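SusD-like protein BACOVA_02651 (Bacteroides ovatus, PDB 5E75) binds polysaccharide at the bacterial cell surface, probably capturing xyloglucan before it is carried into the periplasm for degradation. Local coordinates at residues A[219-230]-A[382-393]. Sequence-based numbering, arbitrary orientation.
Sequences CENSGLDLMTNY and RGLYFFNRVRER
Arg393, at the C-terminal end of helix 382-393, reaches between Leu226 and Tyr230 of the extended chain that follows helix 205-221. In this SusD-family protein, richer in helix than in strand, the end of helix 205-221 and the chain after it are joined to helix 382-393 by three arginines and the Phe386 ring. Arg393 NH1 donates to Met227 O (2.9 Å), in the carbonyl plane on a lone pair. CB of Leu226 covers one guanidinium face and CD1 of Tyr230 the other, the tyrosine ring turned steeply against the guanidinium plane. A long chain ending in a flat group with several N-H donors suits this place: NH1 also pairs with Glu243, and NH2 with Glu414, whose backbone O takes a bond with Tyr230 OH. A leucine here would probably leave Met227 O without its donor and deprive Glu243 and Glu414 of this charged partner.

One turn back, Arg389 NH2 meets Asp225 OD1 (3.0 Å) within its own guanidinium plane but 29° out of the carboxylate plane. A water joins that same OD1 to Arg389 NE, another links NH2 to Leu226 O, and Glu392 OE1 takes NH1, which together should hold the guanidinium against rotation. Leu226 CD1 settles on the helix backbone, 3.8 Å from Arg389 O, its apolar branch packing beside these charges.

Toward the helix start, Cys219, small enough to sit close against an aromatic face, makes a CH-pi contact through CB, 3.6 Å from the Phe386 ring centroid, and a sulfur-aromatic one through SG over the same face; Tyr385 backs the opposite face. Glu220 stands at the ring's edge, its chain bent at CB-CG (chi2 -76°) to bring the carboxylate to Arg382. That pairing is side-on and nearly coplanar: Arg382 NH2 donates to Glu220 OE1 and Arg382 NE to Glu220 OE2, each on a syn lone pair, the latter at 2.8 Å and an almost straight 177°.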
ATOM      1  N   CYS A 219       7.776  -0.788 -18.186  1.00 11.37           N
ATOM      2  CA  CYS A 219       9.024  -1.477 -17.907  1.00 11.27           C
ATOM      3  C   CYS A 219      10.075  -1.245 -18.982  1.00 11.51           C
ATOM      4  O   CYS A 219      11.242  -0.983 -18.681  1.00 12.54           O
ATOM      5  CB  CYS A 219       8.764  -2.980 -17.758  1.00 11.20           C
ATOM      6  SG  CYS A 219       7.762  -3.430 -16.319  1.00 12.28           S
ATOM      7  N   GLU A 220       9.667  -1.376 -20.238  1.00 11.73           N
ATOM      8  CA  GLU A 220      10.606  -1.296 -21.358  1.00 13.21           C
ATOM      9  C   GLU A 220      10.929   0.113 -21.831  1.00 14.26           C
ATOM     10  O   GLU A 220      12.053   0.349 -22.275  1.00 16.57           O
ATOM     11  CB  GLU A 220      10.082  -2.078 -22.562  1.00 12.87           C
ATOM     12  CG  GLU A 220       9.769  -3.552 -22.309  1.00 14.43           C
ATOM     13  CD  GLU A 220      10.983  -4.473 -22.223  1.00 11.40           C
ATOM     14  OE1 GLU A 220      12.136  -4.002 -22.116  1.00 15.08           O
ATOM     15  OE2 GLU A 220      10.736  -5.699 -22.245  1.00 13.29           O
ATOM     16  N   ASN A 221       9.978   1.052 -21.732  1.00 12.99           N
ATOM     17  CA  ASN A 221      10.081   2.325 -22.450  1.00 14.31           C
ATOM     18  C   ASN A 221      10.174   3.574 -21.582  1.00 12.52           C
ATOM     19  O   ASN A 221      10.457   4.657 -22.096  1.00 14.90           O
ATOM     20  CB  ASN A 221       8.887   2.488 -23.410  1.00 13.67           C
ATOM     21  CG  ASN A 221       8.824   1.391 -24.457  1.00 16.35           C
ATOM     22  OD1 ASN A 221       9.853   0.946 -24.973  1.00 18.39           O
ATOM     23  ND2 ASN A 221       7.622   0.930 -24.754  1.00 16.27           N
ATOM     24  N   SER A 222       9.923   3.458 -20.279  1.00 12.91           N
ATOM     25  CA  SER A 222       9.898   4.635 -19.418  1.00 12.26           C
ATOM     26  C   SER A 222      11.254   5.287 -19.200  1.00 14.41           C
ATOM     27  O   SER A 222      11.309   6.473 -18.873  1.00 17.35           O
ATOM     28  CB  SER A 222       9.287   4.322 -18.054  1.00 13.63           C
ATOM     29  OG  SER A 222      10.128   3.477 -17.290  1.00 12.83           O
ATOM     30  N   GLY A 223      12.332   4.515 -19.328  1.00 14.22           N
ATOM     31  CA  GLY A 223      13.660   5.018 -19.038  1.00 20.59           C
ATOM     32  C   GLY A 223      13.945   5.066 -17.546  1.00 20.13           C
ATOM     33  O   GLY A 223      14.991   5.566 -17.132  1.00 22.89           O
ATOM     34  N   LEU A 224      13.017   4.547 -16.739  1.00 13.38           N
ATOM     35  CA  LEU A 224      13.169   4.520 -15.293  1.00 13.50           C
ATOM     36  C   LEU A 224      13.767   3.195 -14.877  1.00 13.37           C
ATOM     37  O   LEU A 224      13.582   2.181 -15.551  1.00 13.52           O
ATOM     38  CB  LEU A 224      11.798   4.702 -14.636  1.00 13.02           C
ATOM     39  CG  LEU A 224      11.039   5.970 -15.013  1.00 14.48           C
ATOM     40  CD1 LEU A 224       9.627   5.935 -14.443  1.00 17.01           C
ATOM     41  CD2 LEU A 224      11.791   7.181 -14.532  1.00 14.49           C
ATOM     42  N   ASP A 225      14.479   3.205 -13.759  1.00 12.82           N
ATOM     43  CA  ASP A 225      15.033   1.964 -13.230  1.00 11.86           C
ATOM     44  C   ASP A 225      14.777   1.865 -11.740  1.00 11.99           C
ATOM     45  O   ASP A 225      14.459   2.844 -11.072  1.00 13.41           O
ATOM     46  CB  ASP A 225      16.538   1.889 -13.513  1.00 14.09           C
ATOM     47  CG  ASP A 225      17.075   0.446 -13.555  1.00 27.52           C
ATOM     48  OD1 ASP A 225      16.308  -0.545 -13.394  1.00 23.40           O
ATOM     49  OD2 ASP A 225      18.297   0.311 -13.780  1.00 32.69           O
ATOM     50  N   LEU A 226      14.921   0.657 -11.224  1.00 10.74           N
ATOM     51  CA  LEU A 226      14.905   0.446  -9.778  1.00 11.26           C
ATOM     52  C   LEU A 226      16.095   1.127  -9.106  1.00 11.71           C
ATOM     53  O   LEU A 226      17.199   1.138  -9.659  1.00 13.25           O
ATOM     54  CB  LEU A 226      14.972  -1.044  -9.450  1.00 11.05           C
ATOM     55  CG  LEU A 226      13.917  -1.938 -10.101  1.00 10.40           C
ATOM     56  CD1 LEU A 226      14.132  -3.337  -9.646  1.00 11.01           C
ATOM     57  CD2 LEU A 226      12.511  -1.494  -9.749  1.00 11.68           C
ATOM     58  N   MET A 227      15.888   1.706  -7.926  1.00  9.63           N
ATOM     59  CA  MET A 227      17.022   2.172  -7.133  1.00 11.06           C
ATOM     60  C   MET A 227      17.980   0.996  -6.874  1.00 11.28           C
ATOM     61  O   MET A 227      17.552  -0.134  -6.635  1.00 11.10           O
ATOM     62  CB  MET A 227      16.590   2.782  -5.803  1.00 10.97           C
ATOM     63  CG  MET A 227      15.785   4.078  -5.927  1.00 11.89           C
ATOM     64  SD  MET A 227      15.817   5.041  -4.390  1.00 11.49           S
ATOM     65  CE  MET A 227      17.397   5.882  -4.545  1.00 12.70           C
ATOM     66  N   THR A 228      19.282   1.270  -6.913  1.00 12.87           N
ATOM     67  CA  THR A 228      20.292   0.233  -6.723  1.00 13.25           C
ATOM     68  C   THR A 228      20.164  -0.464  -5.371  1.00 11.15           C
ATOM     69  O   THR A 228      20.301  -1.691  -5.269  1.00 13.80           O
ATOM     70  CB  THR A 228      21.700   0.837  -6.872  1.00 15.41           C
ATOM     71  OG1 THR A 228      21.837   1.383  -8.193  1.00 20.53           O
ATOM     72  CG2 THR A 228      22.767  -0.213  -6.641  1.00 17.02           C
ATOM     73  N   ASN A 229      19.908   0.319  -4.329  1.00 11.92           N
ATOM     74  CA  ASN A 229      19.812  -0.214  -2.975  1.00 11.55           C
ATOM     75  C   ASN A 229      18.399  -0.077  -2.447  1.00 11.44           C
ATOM     76  O   ASN A 229      17.890   1.030  -2.327  1.00 10.80           O
ATOM     77  CB  ASN A 229      20.749   0.546  -2.052  1.00 12.68           C
ATOM     78  CG  ASN A 229      22.176   0.521  -2.527  1.00 16.08           C
ATOM     79  OD1 ASN A 229      22.743  -0.547  -2.755  1.00 17.22           O
ATOM     80  ND2 ASN A 229      22.766   1.702  -2.686  1.00 20.32           N
ATOM     81  N   TYR A 230      17.773  -1.209  -2.143  1.00 10.42           N
ATOM     82  CA  TYR A 230      16.422  -1.223  -1.625  1.00 10.09           C
ATOM     83  C   TYR A 230      16.261  -0.280  -0.431  1.00  9.40           C
ATOM     84  O   TYR A 230      15.264   0.415  -0.337  1.00 10.20           O
ATOM     85  CB  TYR A 230      16.089  -2.651  -1.216  1.00  9.99           C
ATOM     86  CG  TYR A 230      14.691  -2.917  -0.700  1.00  8.91           C
ATOM     87  CD1 TYR A 230      13.648  -3.169  -1.568  1.00  8.52           C
ATOM     88  CD2 TYR A 230      14.437  -2.965   0.665  1.00  9.07           C
ATOM     89  CE1 TYR A 230      12.367  -3.442  -1.099  1.00  8.86           C
ATOM     90  CE2 TYR A 230      13.167  -3.238   1.156  1.00  8.28           C
ATOM     91  CZ  TYR A 230      12.135  -3.499   0.268  1.00  9.36           C
ATOM     92  OH  TYR A 230      10.882  -3.797   0.765  1.00 10.21           O
ATOM     93  N   ARG A 382      10.031 -11.588 -21.201  1.00 12.57           N
ATOM     94  CA  ARG A 382      10.421 -10.350 -20.541  1.00 12.27           C
ATOM     95  C   ARG A 382       9.739 -10.179 -19.191  1.00 11.45           C
ATOM     96  O   ARG A 382      10.282  -9.517 -18.320  1.00 11.95           O
ATOM     97  CB  ARG A 382      10.153  -9.147 -21.443  1.00 12.73           C
ATOM     98  CG  ARG A 382      10.964  -9.143 -22.747  1.00 13.33           C
ATOM     99  CD  ARG A 382      12.467  -8.997 -22.502  1.00 12.47           C
ATOM    100  NE  ARG A 382      12.819  -7.636 -22.123  1.00 12.25           N
ATOM    101  CZ  ARG A 382      14.028  -7.221 -21.769  1.00 13.98           C
ATOM    102  NH1 ARG A 382      15.050  -8.064 -21.725  1.00 13.46           N
ATOM    103  NH2 ARG A 382      14.224  -5.951 -21.452  1.00 14.87           N
ATOM    104  N   GLY A 383       8.566 -10.767 -19.008  1.00 12.17           N
ATOM    105  CA  GLY A 383       7.923 -10.734 -17.704  1.00 11.77           C
ATOM    106  C   GLY A 383       8.795 -11.384 -16.643  1.00 11.83           C
ATOM    107  O   GLY A 383       8.959 -10.840 -15.546  1.00 13.15           O
ATOM    108  N   LEU A 384       9.367 -12.535 -16.960  1.00 11.24           N
ATOM    109  CA  LEU A 384      10.272 -13.223 -16.047  1.00 11.20           C
ATOM    110  C   LEU A 384      11.531 -12.386 -15.806  1.00 12.26           C
ATOM    111  O   LEU A 384      12.044 -12.324 -14.681  1.00 11.83           O
ATOM    112  CB  LEU A 384      10.631 -14.612 -16.589  1.00 13.74           C
ATOM    113  CG  LEU A 384      11.556 -15.450 -15.705  1.00 13.24           C
ATOM    114  CD1 LEU A 384      10.941 -15.736 -14.324  1.00 14.64           C
ATOM    115  CD2 LEU A 384      11.921 -16.767 -16.441  1.00 15.78           C
ATOM    116  N   TYR A 385      12.026 -11.727 -16.848  1.00 10.50           N
ATOM    117  CA  TYR A 385      13.175 -10.845 -16.708  1.00 11.20           C
ATOM    118  C   TYR A 385      12.900  -9.779 -15.663  1.00 10.76           C
ATOM    119  O   TYR A 385      13.733  -9.531 -14.794  1.00 10.96           O
ATOM    120  CB  TYR A 385      13.549 -10.189 -18.042  1.00 12.06           C
ATOM    121  CG  TYR A 385      14.531  -9.043 -17.928  1.00 11.07           C
ATOM    122  CD1 TYR A 385      15.845  -9.258 -17.542  1.00 12.26           C
ATOM    123  CD2 TYR A 385      14.126  -7.741 -18.185  1.00 13.93           C
ATOM    124  CE1 TYR A 385      16.737  -8.213 -17.441  1.00 11.89           C
ATOM    125  CE2 TYR A 385      15.001  -6.694 -18.094  1.00 12.86           C
ATOM    126  CZ  TYR A 385      16.314  -6.934 -17.716  1.00 13.48           C
ATOM    127  OH  TYR A 385      17.189  -5.884 -17.615  1.00 16.03           O
ATOM    128  N   PHE A 386      11.734  -9.148 -15.725  1.00 10.67           N
ATOM    129  CA  PHE A 386      11.456  -8.052 -14.806  1.00  9.92           C
ATOM    130  C   PHE A 386      11.193  -8.553 -13.395  1.00 10.53           C
ATOM    131  O   PHE A 386      11.566  -7.880 -12.435  1.00 10.98           O
ATOM    132  CB  PHE A 386      10.356  -7.133 -15.360  1.00 10.73           C
ATOM    133  CG  PHE A 386      10.855  -6.221 -16.469  1.00  9.95           C
ATOM    134  CD1 PHE A 386      11.710  -5.186 -16.178  1.00 10.44           C
ATOM    135  CD2 PHE A 386      10.519  -6.450 -17.799  1.00 10.54           C
ATOM    136  CE1 PHE A 386      12.212  -4.369 -17.164  1.00 11.10           C
ATOM    137  CE2 PHE A 386      11.031  -5.653 -18.796  1.00 12.15           C
ATOM    138  CZ  PHE A 386      11.878  -4.607 -18.484  1.00 11.50           C
ATOM    139  N   PHE A 387      10.618  -9.747 -13.249  1.00 10.31           N
ATOM    140  CA  PHE A 387      10.548 -10.390 -11.944  1.00  9.05           C
ATOM    141  C   PHE A 387      11.966 -10.542 -11.388  1.00 10.90           C
ATOM    142  O   PHE A 387      12.252 -10.216 -10.220  1.00 10.02           O
ATOM    143  CB  PHE A 387       9.867 -11.765 -12.054  1.00 11.22           C
ATOM    144  CG  PHE A 387       9.861 -12.558 -10.778  1.00  9.81           C
ATOM    145  CD1 PHE A 387      10.962 -13.325 -10.409  1.00 11.52           C
ATOM    146  CD2 PHE A 387       8.753 -12.557  -9.950  1.00 11.90           C
ATOM    147  CE1 PHE A 387      10.959 -14.052  -9.238  1.00 12.44           C
ATOM    148  CE2 PHE A 387       8.746 -13.302  -8.766  1.00 11.66           C
ATOM    149  CZ  PHE A 387       9.860 -14.031  -8.413  1.00 12.61           C
ATOM    150  N   ASN A 388      12.868 -11.018 -12.240  1.00 10.84           N
ATOM    151  CA  ASN A 388      14.227 -11.274 -11.799  1.00 10.60           C
ATOM    152  C   ASN A 388      15.048 -10.019 -11.545  1.00 10.71           C
ATOM    153  O   ASN A 388      16.031 -10.074 -10.791  1.00 11.29           O
ATOM    154  CB  ASN A 388      14.926 -12.266 -12.746  1.00 11.48           C
ATOM    155  CG  ASN A 388      14.552 -13.698 -12.436  1.00 12.15           C
ATOM    156  OD1 ASN A 388      14.331 -14.058 -11.281  1.00 11.21           O
ATOM    157  ND2 ASN A 388      14.487 -14.525 -13.460  1.00 12.61           N
ATOM    158  N   ARG A 389      14.642  -8.876 -12.107  1.00 10.63           N
ATOM    159  CA  ARG A 389      15.270  -7.611 -11.762  1.00 10.92           C
ATOM    160  C   ARG A 389      14.980  -7.264 -10.299  1.00 10.13           C
ATOM    161  O   ARG A 389      15.833  -6.705  -9.611  1.00 10.46           O
ATOM    162  CB  ARG A 389      14.784  -6.476 -12.670  1.00 10.70           C
ATOM    163  CG  ARG A 389      15.402  -6.462 -14.077  1.00 12.98           C
ATOM    164  CD  ARG A 389      16.866  -6.012 -14.050  1.00 13.98           C
ATOM    165  NE  ARG A 389      16.949  -4.652 -13.543  1.00 13.78           N
ATOM    166  CZ  ARG A 389      17.557  -4.266 -12.420  1.00 13.51           C
ATOM    167  NH1 ARG A 389      18.247  -5.118 -11.672  1.00 14.68           N
ATOM    168  NH2 ARG A 389      17.504  -2.988 -12.060  1.00 16.20           N
ATOM    169  N   VAL A 390      13.773  -7.593  -9.831  1.00  9.72           N
ATOM    170  CA  VAL A 390      13.425  -7.345  -8.431  1.00  9.08           C
ATOM    171  C   VAL A 390      14.291  -8.231  -7.512  1.00  9.52           C
ATOM    172  O   VAL A 390      14.815  -7.778  -6.482  1.00  9.71           O
ATOM    173  CB  VAL A 390      11.917  -7.546  -8.189  1.00  9.53           C
ATOM    174  CG1 VAL A 390      11.577  -7.341  -6.715  1.00 10.94           C
ATOM    175  CG2 VAL A 390      11.100  -6.579  -9.048  1.00 11.21           C
ATOM    176  N   ARG A 391      14.442  -9.496  -7.887  1.00  9.43           N
ATOM    177  CA  ARG A 391      15.323 -10.417  -7.160  1.00  9.93           C
ATOM    178  C   ARG A 391      16.764  -9.891  -7.141  1.00  9.79           C
ATOM    179  O   ARG A 391      17.441  -9.891  -6.095  1.00 10.69           O
ATOM    180  CB  ARG A 391      15.330 -11.788  -7.845  1.00 12.26           C
ATOM    181  CG  ARG A 391      13.971 -12.471  -8.002  1.00 14.62           C
ATOM    182  CD  ARG A 391      13.504 -13.158  -6.747  1.00 12.46           C
ATOM    183  NE  ARG A 391      14.387 -14.260  -6.335  1.00 12.33           N
ATOM    184  CZ  ARG A 391      14.154 -15.029  -5.278  1.00 12.78           C
ATOM    185  NH1 ARG A 391      13.061 -14.855  -4.547  1.00 11.97           N
ATOM    186  NH2 ARG A 391      15.004 -16.001  -4.952  1.00 11.44           N
ATOM    187  N   GLU A 392      17.250  -9.506  -8.315  1.00 10.66           N
ATOM    188  CA  GLU A 392      18.617  -9.023  -8.480  1.00 10.76           C
ATOM    189  C   GLU A 392      18.874  -7.782  -7.622  1.00 10.26           C
ATOM    190  O   GLU A 392      19.924  -7.650  -6.990  1.00 12.31           O
ATOM    191  CB  GLU A 392      18.875  -8.709  -9.954  1.00 15.27           C
ATOM    192  CG  GLU A 392      20.273  -8.277 -10.305  1.00 16.59           C
ATOM    193  CD  GLU A 392      20.442  -8.210 -11.799  1.00 19.18           C
ATOM    194  OE1 GLU A 392      19.599  -7.567 -12.459  1.00 17.45           O
ATOM    195  OE2 GLU A 392      21.385  -8.849 -12.325  1.00 21.52           O
ATOM    196  N   ARG A 393      17.914  -6.857  -7.586  1.00 10.53           N
ATOM    197  CA  ARG A 393      18.090  -5.655  -6.789  1.00 10.39           C
ATOM    198  C   ARG A 393      18.194  -5.982  -5.296  1.00 10.50           C
ATOM    199  O   ARG A 393      18.945  -5.326  -4.564  1.00 10.62           O
ATOM    200  CB  ARG A 393      16.953  -4.660  -7.068  1.00 11.74           C
ATOM    201  CG  ARG A 393      17.174  -3.271  -6.477  1.00 10.31           C
ATOM    202  CD  ARG A 393      16.565  -3.087  -5.067  1.00  9.44           C
ATOM    203  NE  ARG A 393      15.108  -3.131  -5.102  1.00  9.16           N
ATOM    204  CZ  ARG A 393      14.345  -2.106  -5.472  1.00  8.92           C
ATOM    205  NH1 ARG A 393      14.888  -0.941  -5.798  1.00  9.60           N
ATOM    206  NH2 ARG A 393      13.024  -2.239  -5.525  1.00  9.12           N
TER
HETATM  207  O   HOH W   1      15.570  -2.652 -15.043  1.00 25.84           O
HETATM  208  O   HOH W   2      18.791  -1.148 -10.161  1.00 22.02           O
HETATM  209  O   HOH W   3      19.267  -3.710  -2.343  1.00 13.42           O